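PDB 2CYC: tyrosine--tRNA ligase from Pyrococcus horikoshii, which catalyses the ATP-dependent attachment of tyrosine to tRNA(Tyr), passing through a tyrosyl-adenylate intermediate. Local coordinates for residues A277-R282 with R327-G332; F40-Y45 with D81-D86; G65-V70 with K115-L120; L227-P232 with S259-H264. All blocks are in the same frame, centred on the assembly; numbering follows the deposited sequence.

Interaction 1 of 4, residues A277-R282 with R327-G332; sequences AFCPAR and RDFAEG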
# COMPACT_ATOMS: atom_id res chain seq x y z
N ALA A 277 -29.05 -31.34 5.21
CA ALA A 277 -28.01 -30.85 6.11
C ALA A 277 -27.37 -31.96 6.95
O ALA A 277 -28.03 -32.95 7.28
CB ALA A 277 -28.59 -29.79 7.05
N PHE A 278 -26.10 -31.78 7.29
CA PHE A 278 -25.38 -32.75 8.11
C PHE A 278 -25.90 -32.55 9.53
O PHE A 278 -25.90 -31.43 10.05
CB PHE A 278 -23.87 -32.47 8.05
CG PHE A 278 -23.03 -33.46 8.82
CD1 PHE A 278 -22.86 -34.77 8.36
CD2 PHE A 278 -22.37 -33.08 9.99
CE1 PHE A 278 -22.05 -35.67 9.05
CE2 PHE A 278 -21.56 -33.97 10.68
CZ PHE A 278 -21.39 -35.27 10.21
N CYS A 279 -26.34 -33.63 10.17
CA CYS A 279 -26.88 -33.57 11.52
C CYS A 279 -27.01 -34.99 12.07
O CYS A 279 -28.11 -35.53 12.19
CB CYS A 279 -28.26 -32.90 11.48
SG CYS A 279 -29.10 -32.68 13.07
N PRO A 280 -25.86 -35.62 12.40
CA PRO A 280 -25.81 -36.98 12.94
C PRO A 280 -26.58 -37.10 14.24
O PRO A 280 -26.46 -36.25 15.12
CB PRO A 280 -24.32 -37.23 13.15
CG PRO A 280 -23.67 -36.30 12.19
CD PRO A 280 -24.51 -35.05 12.29
N ALA A 281 -27.35 -38.17 14.36
CA ALA A 281 -28.13 -38.40 15.57
C ALA A 281 -27.20 -38.38 16.79
O ALA A 281 -26.12 -38.99 16.77
CB ALA A 281 -28.87 -39.74 15.47
N ARG A 282 -27.64 -37.68 17.84
CA ARG A 282 -26.90 -37.56 19.10
C ARG A 282 -25.57 -36.82 19.03
O ARG A 282 -24.95 -36.58 20.07
CB ARG A 282 -26.66 -38.95 19.72
CG ARG A 282 -27.93 -39.74 19.94
CD ARG A 282 -27.69 -40.91 20.88
NE ARG A 282 -28.91 -41.68 21.09
CZ ARG A 282 -29.06 -42.62 22.02
NH1 ARG A 282 -28.05 -42.92 22.84
NH2 ARG A 282 -30.21 -43.27 22.13
N ARG A 327 -29.50 -31.40 25.28
CA ARG A 327 -29.54 -32.59 26.14
C ARG A 327 -30.44 -33.64 25.48
O ARG A 327 -30.05 -34.78 25.29
CB ARG A 327 -30.10 -32.22 27.52
CG ARG A 327 -30.10 -33.35 28.54
CD ARG A 327 -28.79 -33.46 29.32
NE ARG A 327 -28.57 -32.34 30.24
CZ ARG A 327 -28.08 -31.15 29.90
NH1 ARG A 327 -27.93 -30.20 30.82
NH2 ARG A 327 -27.72 -30.90 28.64
N ASP A 328 -31.66 -33.23 25.14
CA ASP A 328 -32.61 -34.11 24.50
C ASP A 328 -32.06 -34.71 23.21
O ASP A 328 -32.38 -35.84 22.86
CB ASP A 328 -33.90 -33.34 24.20
CG ASP A 328 -35.03 -33.73 25.12
OD1 ASP A 328 -34.76 -34.04 26.30
OD2 ASP A 328 -36.20 -33.71 24.67
N PHE A 329 -31.22 -33.95 22.50
CA PHE A 329 -30.65 -34.45 21.25
C PHE A 329 -29.53 -35.45 21.55
O PHE A 329 -29.46 -36.52 20.95
CB PHE A 329 -30.09 -33.29 20.41
CG PHE A 329 -29.73 -33.69 19.00
CD1 PHE A 329 -30.71 -33.74 18.00
CD2 PHE A 329 -28.43 -34.06 18.68
CE1 PHE A 329 -30.39 -34.15 16.70
CE2 PHE A 329 -28.10 -34.48 17.39
CZ PHE A 329 -29.08 -34.53 16.40
N ALA A 330 -28.66 -35.09 22.48
CA ALA A 330 -27.54 -35.95 22.85
C ALA A 330 -28.05 -37.29 23.38
O ALA A 330 -27.45 -38.33 23.12
CB ALA A 330 -26.68 -35.28 23.92
N GLU A 331 -29.17 -37.26 24.10
CA GLU A 331 -29.76 -38.47 24.66
C GLU A 331 -30.65 -39.24 23.68
O GLU A 331 -31.31 -40.20 24.07
CB GLU A 331 -30.55 -38.12 25.92
CG GLU A 331 -29.67 -37.61 27.06
CD GLU A 331 -30.46 -37.07 28.24
OE1 GLU A 331 -29.82 -36.66 29.23
OE2 GLU A 331 -31.71 -37.07 28.19
N GLY A 332 -30.68 -38.82 22.42
CA GLY A 332 -31.50 -39.50 21.44
C GLY A 332 -33.00 -39.36 21.64
O GLY A 332 -33.78 -40.16 21.15
O HOH W 1 -30.63 -37.12 18.56
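Phe-329, in the last turn of helix 322-330, sets its ring against Cys-279 and the backbone from Pro-280 to Arg-282. Chi1 (-169°) sets CG anti to the backbone N, and the outer ring carbons reach the loop and make the tight part of the contact. CE2 of Phe-329 comes within 3.3 Å of Pro-280 O, which lies at the ring edge near its plane, where weakly positive C-H groups suit a carbonyl oxygen. Cys-279 SG stands obliquely to the ring, 3.8 Å from Phe-329 CZ, in a sulfur-aromatic contact. Leu-290, Pro-336 and Leu-339 add apolar neighbours, a setting that favours phenylalanine. An alanine in place of Phe-329 would probably open a gap beside Cys-279 and Pro-280 and leave the loop less firmly seated.

The other side is looser and wetter. A water over the centre of the Phe-329 ring accepts from Arg-282 N at 3.1 Å and donates to Phe-329 O at 2.7 Å. Beyond it, the exposed Arg-282 relies on its aliphatic part, with CD 3.4 Å from Ala-330 O. Arg-282 NE is 3.4 Å from Gly-332 CA, where a CB would collide with it. Gly-332 also has positive phi, and its N bonds to Phe-329 O while Lys-333 N bonds to Asp-328 O: the loop packs against a helix C-terminus closed by a Schellman motif.

Interaction 2 of 4, residues F40-Y45 with D81-D86; sequences FEISGY and DKLGGD. With TYR (tyrosine), chain C.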
# COMPACT_ATOMS: atom_id res chain seq x y z
N PHE A 40 -18.20 -5.33 4.72
CA PHE A 40 -18.48 -6.54 3.98
C PHE A 40 -17.95 -6.43 2.57
O PHE A 40 -18.04 -5.38 1.94
CB PHE A 40 -19.98 -6.80 3.86
CG PHE A 40 -20.71 -6.85 5.15
CD1 PHE A 40 -21.24 -5.69 5.71
CD2 PHE A 40 -20.90 -8.06 5.81
CE1 PHE A 40 -21.96 -5.73 6.89
CE2 PHE A 40 -21.62 -8.11 7.00
CZ PHE A 40 -22.15 -6.95 7.54
N GLU A 41 -17.41 -7.53 2.08
CA GLU A 41 -16.98 -7.55 0.70
C GLU A 41 -18.29 -7.72 -0.08
O GLU A 41 -19.29 -8.18 0.47
CB GLU A 41 -16.07 -8.75 0.45
CG GLU A 41 -14.61 -8.52 0.87
CD GLU A 41 -13.66 -9.50 0.20
OE1 GLU A 41 -14.12 -10.25 -0.69
OE2 GLU A 41 -12.46 -9.53 0.56
N ILE A 42 -18.28 -7.33 -1.35
CA ILE A 42 -19.46 -7.44 -2.20
C ILE A 42 -19.14 -8.53 -3.23
O ILE A 42 -18.27 -8.36 -4.08
CB ILE A 42 -19.72 -6.09 -2.91
CG1 ILE A 42 -19.70 -4.94 -1.87
CG2 ILE A 42 -21.05 -6.13 -3.65
CD1 ILE A 42 -20.79 -5.04 -0.77
N SER A 43 -19.83 -9.67 -3.15
CA SER A 43 -19.52 -10.75 -4.09
C SER A 43 -20.46 -11.94 -4.13
O SER A 43 -20.03 -13.04 -4.47
CB SER A 43 -18.13 -11.30 -3.80
OG SER A 43 -18.11 -11.89 -2.50
N GLY A 44 -21.73 -11.74 -3.77
CA GLY A 44 -22.65 -12.86 -3.80
C GLY A 44 -23.89 -12.65 -2.94
O GLY A 44 -24.07 -11.58 -2.34
N TYR A 45 -24.74 -13.67 -2.89
CA TYR A 45 -25.96 -13.61 -2.11
C TYR A 45 -25.64 -13.60 -0.63
O TYR A 45 -24.66 -14.20 -0.19
CB TYR A 45 -26.87 -14.80 -2.45
CG TYR A 45 -27.37 -14.78 -3.88
CD1 TYR A 45 -26.88 -15.68 -4.83
CD2 TYR A 45 -28.31 -13.84 -4.29
CE1 TYR A 45 -27.32 -15.64 -6.15
CE2 TYR A 45 -28.77 -13.79 -5.61
CZ TYR A 45 -28.27 -14.70 -6.53
OH TYR A 45 -28.70 -14.66 -7.84
N ASP A 81 -10.56 -9.56 -6.13
CA ASP A 81 -11.11 -10.20 -7.33
C ASP A 81 -12.56 -10.69 -7.26
O ASP A 81 -12.90 -11.71 -7.86
CB ASP A 81 -10.22 -11.37 -7.75
CG ASP A 81 -8.80 -10.94 -8.04
OD1 ASP A 81 -8.61 -9.94 -8.77
OD2 ASP A 81 -7.87 -11.60 -7.53
N LYS A 82 -13.43 -9.97 -6.57
CA LYS A 82 -14.82 -10.41 -6.49
C LYS A 82 -15.58 -9.93 -7.71
O LYS A 82 -15.21 -8.91 -8.31
CB LYS A 82 -15.49 -9.87 -5.22
CG LYS A 82 -14.86 -10.38 -3.94
CD LYS A 82 -14.71 -11.89 -3.94
CE LYS A 82 -14.19 -12.38 -2.61
NZ LYS A 82 -13.79 -13.81 -2.70
N LEU A 83 -16.62 -10.66 -8.07
CA LEU A 83 -17.42 -10.29 -9.22
C LEU A 83 -16.49 -10.00 -10.39
O LEU A 83 -16.59 -8.96 -11.05
CB LEU A 83 -18.29 -9.07 -8.88
CG LEU A 83 -19.46 -9.40 -7.93
CD1 LEU A 83 -20.13 -8.15 -7.37
CD2 LEU A 83 -20.49 -10.24 -8.71
N GLY A 84 -15.57 -10.93 -10.64
CA GLY A 84 -14.63 -10.78 -11.74
C GLY A 84 -13.79 -9.51 -11.71
O GLY A 84 -13.31 -9.06 -12.74
N GLY A 85 -13.62 -8.94 -10.52
CA GLY A 85 -12.82 -7.73 -10.39
C GLY A 85 -13.37 -6.51 -11.11
O GLY A 85 -12.62 -5.58 -11.40
N ASP A 86 -14.67 -6.50 -11.39
CA ASP A 86 -15.28 -5.37 -12.08
C ASP A 86 -15.82 -4.40 -11.02
O ASP A 86 -16.96 -4.55 -10.55
CB ASP A 86 -16.42 -5.85 -13.00
CG ASP A 86 -16.95 -4.75 -13.91
OD1 ASP A 86 -17.12 -3.59 -13.45
OD2 ASP A 86 -17.22 -5.03 -15.10
N TYR C . -12.39 -8.30 5.19
CA TYR C . -13.87 -8.30 5.36
C TYR C . -14.47 -9.60 4.82
O TYR C . -13.72 -10.38 4.19
CB TYR C . -14.49 -7.10 4.62
CG TYR C . -14.07 -5.76 5.19
CD1 TYR C . -14.36 -5.41 6.50
CD2 TYR C . -13.37 -4.84 4.41
CE1 TYR C . -13.97 -4.17 7.03
CE2 TYR C . -12.98 -3.60 4.92
CZ TYR C . -13.28 -3.27 6.23
OH TYR C . -12.88 -2.05 6.73
OXT TYR C . -15.68 -9.83 5.04
O HOH W 2 -17.58 -12.83 -6.54
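Lys-82 turns at its second torsion (chi2 -51°), which folds CD back beside Ser-43, while chi1 of Glu-41 (-82°) keeps its CG beside its own backbone N; the two side chains cross at about a right angle. Aliphatic packing is tight: Lys-82 CB lies 3.3 Å from Ser-43 CB, tighter than usual for two carbons, and a residue as small as serine suits so narrow a place. Lys-82 CB also rests 3.4 Å from Ile-42 O. Leu-83 CD1 lies 3.8 Å from Ile-42 O and makes a light apolar touch with Ile-42 CG2 at 4.3 Å. A water ties the backbones, donating to Ser-43 O at 3.2 Å and accepting from Leu-83 N at 2.8 Å.

Although the ammonium of Lys-82 carries the opposite charge to Glu-41, the carboxylate has its firmer partners elsewhere: OE2 is hydrogen-bonded to Tyr-168 OH and to Asn-80 ND2. Tyr-168 OH also bonds the bound tyrosine, which makes Glu-41 a second-shell residue as well as a wall of the pocket, its backbone N being 3.9 Å from the ligand CB. Asp-81 forms a salt bridge with Lys-139 of the second subunit.

In the fold, 40-45 leaves strand 36-40 on the way to helix 48-63, and 81-86 joins helix 74-79 to helix 87-108. Ile-42 leans on Ile-90, Val-93 and Ala-94 of that last helix.

Interaction 3 of 4, residues G65-V70 with K115-L120; sequences GIKTRV and KVEFVL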
# COMPACT_ATOMS: atom_id res chain seq x y z
N GLY A 65 -27.18 2.07 22.67
CA GLY A 65 -26.86 3.47 22.42
C GLY A 65 -25.58 3.65 21.61
O GLY A 65 -24.87 4.64 21.79
N ILE A 66 -25.29 2.70 20.73
CA ILE A 66 -24.11 2.76 19.87
C ILE A 66 -24.57 3.10 18.45
O ILE A 66 -25.54 2.52 17.95
CB ILE A 66 -23.39 1.39 19.84
CG1 ILE A 66 -22.84 1.06 21.24
CG2 ILE A 66 -22.27 1.40 18.79
CD1 ILE A 66 -22.41 -0.38 21.41
N LYS A 67 -23.89 4.05 17.80
CA LYS A 67 -24.24 4.43 16.42
C LYS A 67 -23.68 3.37 15.48
O LYS A 67 -22.46 3.18 15.39
CB LYS A 67 -23.64 5.80 16.08
CG LYS A 67 -24.12 6.37 14.74
CD LYS A 67 -25.61 6.72 14.77
CE LYS A 67 -26.06 7.38 13.47
NZ LYS A 67 -27.56 7.44 13.34
N THR A 68 -24.57 2.69 14.77
CA THR A 68 -24.20 1.60 13.89
C THR A 68 -24.05 1.96 12.41
O THR A 68 -24.76 2.82 11.88
CB THR A 68 -25.22 0.45 14.03
OG1 THR A 68 -26.53 0.90 13.65
CG2 THR A 68 -25.26 -0.01 15.49
N ARG A 69 -23.12 1.26 11.75
CA ARG A 69 -22.85 1.51 10.34
C ARG A 69 -22.45 0.26 9.57
O ARG A 69 -21.67 -0.56 10.07
CB ARG A 69 -21.71 2.54 10.21
CG ARG A 69 -21.19 2.75 8.78
CD ARG A 69 -20.05 3.76 8.77
NE ARG A 69 -20.44 5.02 9.40
CZ ARG A 69 -19.65 6.08 9.52
NH1 ARG A 69 -20.10 7.18 10.12
NH2 ARG A 69 -18.41 6.06 9.03
N VAL A 70 -22.98 0.12 8.36
CA VAL A 70 -22.65 -0.99 7.47
C VAL A 70 -21.72 -0.37 6.42
O VAL A 70 -22.07 0.62 5.76
CB VAL A 70 -23.90 -1.57 6.77
CG1 VAL A 70 -23.48 -2.48 5.60
CG2 VAL A 70 -24.74 -2.36 7.77
N LYS A 115 -31.94 3.59 11.18
CA LYS A 115 -30.97 4.24 12.05
C LYS A 115 -29.58 3.68 11.85
O LYS A 115 -28.68 3.92 12.65
CB LYS A 115 -31.42 4.11 13.51
CG LYS A 115 -32.73 4.85 13.81
CD LYS A 115 -33.09 4.72 15.28
CE LYS A 115 -34.43 5.37 15.59
NZ LYS A 115 -34.45 6.81 15.20
N VAL A 116 -29.40 2.92 10.78
CA VAL A 116 -28.10 2.35 10.46
C VAL A 116 -27.47 3.17 9.32
O VAL A 116 -28.12 3.42 8.31
CB VAL A 116 -28.23 0.87 10.01
CG1 VAL A 116 -26.88 0.35 9.54
CG2 VAL A 116 -28.76 0.00 11.15
N GLU A 117 -26.23 3.60 9.51
CA GLU A 117 -25.53 4.35 8.47
C GLU A 117 -25.01 3.35 7.44
O GLU A 117 -24.55 2.25 7.81
CB GLU A 117 -24.34 5.12 9.08
CG GLU A 117 -24.77 6.21 10.06
CD GLU A 117 -23.62 6.74 10.91
OE1 GLU A 117 -23.78 7.83 11.49
OE2 GLU A 117 -22.57 6.06 11.01
N PHE A 118 -25.11 3.70 6.17
CA PHE A 118 -24.60 2.87 5.09
C PHE A 118 -23.56 3.70 4.33
O PHE A 118 -23.87 4.77 3.81
CB PHE A 118 -25.74 2.41 4.16
CG PHE A 118 -26.54 1.27 4.73
CD1 PHE A 118 -27.58 1.51 5.63
CD2 PHE A 118 -26.23 -0.05 4.40
CE1 PHE A 118 -28.28 0.45 6.20
CE2 PHE A 118 -26.92 -1.12 4.96
CZ PHE A 118 -27.95 -0.87 5.87
N VAL A 119 -22.34 3.19 4.29
CA VAL A 119 -21.22 3.89 3.65
C VAL A 119 -20.53 3.03 2.59
O VAL A 119 -20.10 1.91 2.86
CB VAL A 119 -20.17 4.31 4.72
CG1 VAL A 119 -18.89 4.79 4.06
CG2 VAL A 119 -20.75 5.40 5.61
N LEU A 120 -20.44 3.55 1.37
CA LEU A 120 -19.74 2.86 0.29
C LEU A 120 -18.27 3.20 0.55
O LEU A 120 -17.92 4.38 0.63
CB LEU A 120 -20.18 3.41 -1.07
CG LEU A 120 -19.68 2.67 -2.31
CD1 LEU A 120 -20.09 1.20 -2.24
CD2 LEU A 120 -20.24 3.32 -3.58
O HOH W 3 -27.47 3.01 14.83
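Arg-69 and Glu-117 face each other on neighbouring parallel strands, and their side chains form a salt bridge. NE and NH1 of Arg-69 each lie 2.9 Å from Glu-117 OE2, so the guanidinium grips one oxygen side-on. Chi3 of Arg-69 (-54°) bends the chain to put NE there. Val-119 CG2 lies over one face of the guanidinium, 3.6 Å from Arg-69 CD. On the sheet face of Val-70 and Phe-118, Phe-118 CE2 meets Val-70 CB at 3.5 Å, the two side chains lying side by side.

The backbone sets this register: Glu-117 N bonds to Thr-68 O at 2.9 Å, Val-70 N to Glu-117 O at 2.7 Å and Val-119 N to Val-70 O at 3.0 Å. Farther out, Arg-69 NH2 bonds Gln-179 OE1, and the arginine side chain comes within about 4 Å of that of Tyr-37, a tyrosine-binding residue. A leucine in place of Arg-69 would probably leave Glu-117 OE2 and Gln-179 OE1 without these donors.

Both nitrogens approach OE2 from the same side of the carboxylate plane, 34° and 50° out of it, and the hydrogen bonds are bent, which suggests that charge attraction contributes much of the hold and would probably keep Glu-117 ionised.

Interaction 4 of 4, residues L227-P232 with S259-H264; sequences LGLQEP and SAVFIH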
# COMPACT_ATOMS: atom_id res chain seq x y z
N LEU A 227 -21.77 -22.35 10.73
CA LEU A 227 -21.23 -23.38 9.86
C LEU A 227 -22.12 -23.62 8.65
O LEU A 227 -23.33 -23.39 8.70
CB LEU A 227 -21.11 -24.71 10.61
CG LEU A 227 -20.09 -24.77 11.74
CD1 LEU A 227 -20.24 -26.09 12.49
CD2 LEU A 227 -18.68 -24.60 11.17
N GLY A 228 -21.51 -24.08 7.56
CA GLY A 228 -22.28 -24.41 6.38
C GLY A 228 -22.98 -25.72 6.74
O GLY A 228 -22.58 -26.38 7.70
N LEU A 229 -23.99 -26.12 5.98
CA LEU A 229 -24.73 -27.34 6.29
C LEU A 229 -24.12 -28.64 5.75
O LEU A 229 -24.60 -29.72 6.08
CB LEU A 229 -26.17 -27.21 5.77
CG LEU A 229 -26.95 -26.04 6.36
CD1 LEU A 229 -28.28 -25.87 5.64
CD2 LEU A 229 -27.16 -26.26 7.85
N GLN A 230 -23.06 -28.53 4.96
CA GLN A 230 -22.42 -29.71 4.36
C GLN A 230 -21.67 -30.59 5.36
O GLN A 230 -21.20 -30.12 6.40
CB GLN A 230 -21.45 -29.28 3.25
CG GLN A 230 -20.13 -28.64 3.73
CD GLN A 230 -20.29 -27.19 4.19
OE1 GLN A 230 -21.24 -26.50 3.80
NE2 GLN A 230 -19.35 -26.73 4.99
N GLU A 231 -21.57 -31.89 5.04
CA GLU A 231 -20.86 -32.80 5.93
C GLU A 231 -19.37 -32.50 5.82
O GLU A 231 -18.89 -32.08 4.77
CB GLU A 231 -21.13 -34.27 5.56
CG GLU A 231 -20.59 -34.72 4.22
CD GLU A 231 -19.92 -36.09 4.30
OE1 GLU A 231 -20.52 -37.02 4.87
OE2 GLU A 231 -18.79 -36.22 3.78
N PRO A 232 -18.62 -32.72 6.91
CA PRO A 232 -17.17 -32.47 6.96
C PRO A 232 -16.39 -33.29 5.93
O PRO A 232 -16.85 -34.35 5.49
CB PRO A 232 -16.80 -32.87 8.38
CG PRO A 232 -18.09 -32.77 9.14
CD PRO A 232 -19.09 -33.31 8.17
N SER A 259 -25.29 -25.73 0.14
CA SER A 259 -25.05 -25.97 1.57
C SER A 259 -25.10 -24.70 2.41
O SER A 259 -24.67 -24.68 3.57
CB SER A 259 -23.69 -26.65 1.77
OG SER A 259 -23.75 -28.00 1.35
N ALA A 260 -25.62 -23.64 1.81
CA ALA A 260 -25.75 -22.38 2.50
C ALA A 260 -27.17 -21.89 2.28
O ALA A 260 -27.73 -22.08 1.21
CB ALA A 260 -24.75 -21.37 1.95
N VAL A 261 -27.76 -21.28 3.30
CA VAL A 261 -29.10 -20.76 3.14
C VAL A 261 -28.98 -19.24 3.02
O VAL A 261 -28.27 -18.60 3.81
CB VAL A 261 -29.99 -21.14 4.33
CG1 VAL A 261 -31.31 -20.37 4.25
CG2 VAL A 261 -30.26 -22.66 4.30
N PHE A 262 -29.67 -18.68 2.03
CA PHE A 262 -29.66 -17.25 1.79
C PHE A 262 -30.94 -16.62 2.33
O PHE A 262 -32.00 -17.27 2.38
CB PHE A 262 -29.47 -16.98 0.30
CG PHE A 262 -28.24 -17.64 -0.27
CD1 PHE A 262 -28.35 -18.68 -1.18
CD2 PHE A 262 -26.97 -17.24 0.14
CE1 PHE A 262 -27.21 -19.31 -1.68
CE2 PHE A 262 -25.82 -17.87 -0.35
CZ PHE A 262 -25.94 -18.90 -1.26
N ILE A 263 -30.85 -15.37 2.75
CA ILE A 263 -32.00 -14.70 3.35
C ILE A 263 -33.27 -14.71 2.51
O ILE A 263 -34.37 -14.72 3.07
CB ILE A 263 -31.65 -13.23 3.74
CG1 ILE A 263 -31.19 -12.44 2.52
CG2 ILE A 263 -30.57 -13.22 4.82
CD1 ILE A 263 -30.91 -10.98 2.84
N HIS A 264 -33.12 -14.74 1.19
CA HIS A 264 -34.29 -14.76 0.32
C HIS A 264 -34.59 -16.13 -0.31
O HIS A 264 -35.36 -16.21 -1.27
CB HIS A 264 -34.15 -13.70 -0.77
CG HIS A 264 -32.75 -13.57 -1.30
ND1 HIS A 264 -32.12 -14.59 -1.98
CD2 HIS A 264 -31.85 -12.57 -1.18
CE1 HIS A 264 -30.88 -14.22 -2.26
NE2 HIS A 264 -30.69 -13.00 -1.78
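The loop after strand 214-223 meets the segment that follows the KMSKS region of this class I synthetase, where Leu-229 and Gln-230 lie against Ser-259. The bond that joins them is from backbone to backbone: Leu-229 N gives its hydrogen to Ser-259 O at 2.9 Å, nearly straight at 174° and in the carbonyl plane. Gly-228 brings its CA to 3.7 Å from the same Ser-259 O. Glycine suits that position, since a CB would run into Gln-230 OE1.

Ser-259 fits closely against Gln-230. Its OG is 3.2 Å from Gln-230 CB, and Gln-230 OE1 is 3.2 Å from Ser-259 CB, so the two short approaches pair each oxygen with a carbon of the other residue. Chi1 of Gln-230 (74°) sets CG between its backbone N and carbonyl carbon, and a further bend at chi2 (-77°) turns CD out of an extended path. The amide finds its polar partners in and beside the motif: OE1 bonds to Ser-255 OG and NE2 to Met-250 O. A glutamine, with an acceptor and a donor on one flat group, can serve both.

On the apolar side Leu-229 CD1 touches Val-261 CG2 at 4.0 Å, and both side chains also pack on Trp-292 of helix 288-297. Gln-230 bonds to residues on both sides of Lys-254, which probably binds ATP and whose side chain is about 7 Å from that of Gln-230. The contact thus flanks the KMSKS loop, the ATP-site signature of the class I synthetases.

Overall arrangement
Along the chain interactions 2 and 3 alternate their segments, interaction 4 follows, and interaction 1 closes last. Interaction 3 joins strands 69-72 and 117-120 of the mixed sheet; interaction 2 lies about 22 Å away between centres, at the end of the adjoining strand 36-40, and the two meet where Phe-40 packs on Val-70. The centres of interactions 4 and 2 are about 19 Å apart, and they touch through Tyr-45 with Phe-262 and His-264. Interaction 1, its centre about 18 Å from that of interaction 4, meets it through Phe-278 but lies about 39 Å from interaction 3 between centres. Touching contacts thus run from the tyrosine-binding core past the KMSKS loop to the helices farther out.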